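PDB 3ZTH: STU0660 from Streptococcus thermophilus, which is a Csn2-family protein that takes part in CRISPR-mediated bacterial immunity, binds magnesium and probably binds DNA. Local coordinates for residues L244-E248 and E249-F253. Residues are numbered along the deposited sequence; the frame is centred on the assembly and turned at random.
Sequences LKIDE and ENSRF
D247 and N250 exchange a reciprocal pair of side-chain-to-backbone bonds, resembling a capping box, in a turn with helical angles but no regular helix. The turn lies between strands 232-237 and 254-257 of the Csn2 fold, which belongs to the P-loop NTPase clan. The evidence is two well-formed bonds. OD1 of D247 accepts the backbone N of N250 at 2.8 Å, nearly straight at the hydrogen, on its syn side but somewhat out of the carboxylate plane. In return, OD1 of N250 accepts the backbone N of D247 at 2.9 Å, with the donor tilted from the carbonyl plane. Both side chains place CG between their own backbone N and carbonyl carbon (chi1 62° for D247, 69° for N250), which brings each OD1 to the other residue's N. Their stems cross at about a right angle, yet the flat ends stack with the carboxylate and amide planes only 11° apart. This face-on overlap sets D247 OD1 3.2 Å from N250 OD1, a pair of acceptors that cannot bond to each other; each is occupied by a backbone N-H instead. One weak bond continues the turn: S251 N to D247 O, 3.0 Å.

S251 packs on V267 and M270 of helix 267-277 and its OG bonds to Y265 O, while E248 OE2 receives E268 N at the start of that helix. K245 packs on Y215 and Y219 of helix 212-228, its side chain about 6 Å from that of E212, a residue that binds magnesium in a structure of this protein, though none is bound to it in this chain. The amide of N250 bridges two backbone groups of 244-248: beyond the pair with D247, its ND2 makes a weak, bent bond of 3.0 Å to K245 O, a carbonyl oxygen that also accepts Q22 NE2 from strand 20-24.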
ATOM      1  N   LEU A 244       5.003  10.480  45.718  1.00 32.60           N
ATOM      2  CA  LEU A 244       6.091   9.574  46.054  1.00 32.74           C
ATOM      3  C   LEU A 244       5.750   8.820  47.345  1.00 32.79           C
ATOM      4  O   LEU A 244       5.391   9.432  48.346  1.00 33.87           O
ATOM      5  CB  LEU A 244       7.376  10.375  46.250  1.00 31.76           C
ATOM      6  CG  LEU A 244       8.641   9.611  46.625  1.00 31.60           C
ATOM      7  CD1 LEU A 244       9.016   8.649  45.495  1.00 30.71           C
ATOM      8  CD2 LEU A 244       9.765  10.611  46.904  1.00 29.15           C
ATOM      9  N   LYS A 245       5.850   7.493  47.317  1.00 31.61           N
ATOM     10  CA  LYS A 245       5.555   6.674  48.495  1.00 30.98           C
ATOM     11  C   LYS A 245       6.843   6.028  48.988  1.00 30.57           C
ATOM     12  O   LYS A 245       7.504   5.313  48.236  1.00 31.03           O
ATOM     13  CB  LYS A 245       4.546   5.563  48.155  1.00 28.98           C
ATOM     14  CG  LYS A 245       3.218   6.046  47.598  1.00 28.10           C
ATOM     15  CD  LYS A 245       2.490   6.950  48.589  1.00 28.00           C
ATOM     16  CE  LYS A 245       1.254   7.582  47.956  1.00 31.11           C
ATOM     17  NZ  LYS A 245       0.538   8.522  48.878  1.00 36.30           N
ATOM     18  N   ILE A 246       7.195   6.271  50.244  1.00 30.38           N
ATOM     19  CA  ILE A 246       8.405   5.692  50.818  1.00 32.54           C
ATOM     20  C   ILE A 246       8.110   4.766  51.996  1.00 33.87           C
ATOM     21  O   ILE A 246       7.387   5.142  52.917  1.00 33.75           O
ATOM     22  CB  ILE A 246       9.379   6.797  51.307  1.00 33.24           C
ATOM     23  CG1 ILE A 246       9.928   7.575  50.110  1.00 33.70           C
ATOM     24  CG2 ILE A 246      10.514   6.186  52.111  1.00 32.23           C
ATOM     25  CD1 ILE A 246      10.893   8.677  50.484  1.00 33.99           C
ATOM     26  N   ASP A 247       8.654   3.550  51.945  1.00 36.31           N
ATOM     27  CA  ASP A 247       8.507   2.580  53.035  1.00 39.23           C
ATOM     28  C   ASP A 247       9.795   1.762  53.107  1.00 39.77           C
ATOM     29  O   ASP A 247      10.689   1.946  52.279  1.00 38.61           O
ATOM     30  CB  ASP A 247       7.287   1.657  52.838  1.00 40.81           C
ATOM     31  CG  ASP A 247       7.380   0.799  51.585  1.00 45.84           C
ATOM     32  OD1 ASP A 247       8.450   0.203  51.333  1.00 47.56           O
ATOM     33  OD2 ASP A 247       6.366   0.704  50.854  1.00 48.80           O
ATOM     34  N   GLU A 248       9.899   0.872  54.090  1.00 40.58           N
ATOM     35  CA  GLU A 248      11.103   0.059  54.248  1.00 44.14           C
ATOM     36  C   GLU A 248      11.458  -0.795  53.034  1.00 43.60           C
ATOM     37  O   GLU A 248      12.632  -0.966  52.714  1.00 43.70           O
ATOM     38  CB  GLU A 248      10.991  -0.856  55.478  1.00 46.83           C
ATOM     39  CG  GLU A 248      11.588  -0.276  56.761  1.00 55.20           C
ATOM     40  CD  GLU A 248      13.074   0.105  56.628  1.00 60.62           C
ATOM     41  OE1 GLU A 248      13.638   0.028  55.507  1.00 62.93           O
ATOM     42  OE2 GLU A 248      13.678   0.493  57.655  1.00 62.19           O
ATOM     43  N   GLU A 249      10.448  -1.320  52.355  1.00 42.77           N
ATOM     44  CA  GLU A 249      10.676  -2.175  51.206  1.00 43.86           C
ATOM     45  C   GLU A 249      11.153  -1.495  49.932  1.00 42.05           C
ATOM     46  O   GLU A 249      12.110  -1.956  49.315  1.00 42.35           O
ATOM     47  CB  GLU A 249       9.409  -2.973  50.898  1.00 49.51           C
ATOM     48  CG  GLU A 249       8.902  -3.758  52.089  1.00 56.92           C
ATOM     49  CD  GLU A 249      10.022  -4.512  52.793  1.00 62.29           C
ATOM     50  OE1 GLU A 249      10.666  -5.370  52.142  1.00 64.45           O
ATOM     51  OE2 GLU A 249      10.263  -4.241  53.995  1.00 64.32           O
ATOM     52  N   ASN A 250      10.496  -0.405  49.541  1.00 38.54           N
ATOM     53  CA  ASN A 250      10.835   0.293  48.305  1.00 34.96           C
ATOM     54  C   ASN A 250      11.848   1.429  48.421  1.00 33.44           C
ATOM     55  O   ASN A 250      12.296   1.967  47.417  1.00 33.31           O
ATOM     56  CB  ASN A 250       9.560   0.840  47.655  1.00 34.99           C
ATOM     57  CG  ASN A 250       8.922   1.980  48.459  1.00 35.45           C
ATOM     58  OD1 ASN A 250       9.528   2.543  49.377  1.00 33.09           O
ATOM     59  ND2 ASN A 250       7.694   2.331  48.101  1.00 36.11           N
ATOM     60  N   SER A 251      12.206   1.789  49.643  1.00 32.90           N
ATOM     61  CA  SER A 251      13.150   2.880  49.887  1.00 34.06           C
ATOM     62  C   SER A 251      14.393   2.939  48.980  1.00 33.68           C
ATOM     63  O   SER A 251      14.695   3.975  48.385  1.00 32.62           O
ATOM     64  CB  SER A 251      13.598   2.833  51.345  1.00 34.69           C
ATOM     65  OG  SER A 251      14.291   4.013  51.683  1.00 41.92           O
ATOM     66  N   ARG A 252      15.118   1.830  48.895  1.00 34.25           N
ATOM     67  CA  ARG A 252      16.332   1.752  48.094  1.00 34.17           C
ATOM     68  C   ARG A 252      16.097   1.904  46.592  1.00 32.76           C
ATOM     69  O   ARG A 252      17.026   2.177  45.834  1.00 30.73           O
ATOM     70  CB  ARG A 252      17.044   0.425  48.377  1.00 38.07           C
ATOM     71  CG  ARG A 252      17.713   0.377  49.751  1.00 45.90           C
ATOM     72  CD  ARG A 252      18.406  -0.961  50.023  1.00 51.82           C
ATOM     73  NE  ARG A 252      17.450  -2.062  50.156  1.00 57.36           N
ATOM     74  CZ  ARG A 252      17.310  -3.057  49.281  1.00 59.10           C
ATOM     75  NH1 ARG A 252      18.073  -3.101  48.192  1.00 60.91           N
ATOM     76  NH2 ARG A 252      16.401  -4.005  49.493  1.00 57.93           N
ATOM     77  N   PHE A 253      14.855   1.743  46.158  1.00 30.78           N
ATOM     78  CA  PHE A 253      14.554   1.852  44.745  1.00 29.34           C
ATOM     79  C   PHE A 253      13.999   3.209  44.339  1.00 28.06           C
ATOM     80  O   PHE A 253      13.471   3.381  43.233  1.00 29.62           O
ATOM     81  CB  PHE A 253      13.631   0.705  44.353  1.00 29.67           C
ATOM     82  CG  PHE A 253      14.152  -0.621  44.803  1.00 31.97           C
ATOM     83  CD1 PHE A 253      15.407  -1.063  44.377  1.00 32.30           C
ATOM     84  CD2 PHE A 253      13.452  -1.383  45.735  1.00 32.61           C
ATOM     85  CE1 PHE A 253      15.961  -2.237  44.877  1.00 31.94           C
ATOM     86  CE2 PHE A 253      13.998  -2.564  46.245  1.00 33.45           C
ATOM     87  CZ  PHE A 253      15.252  -2.991  45.819  1.00 31.76           C
TER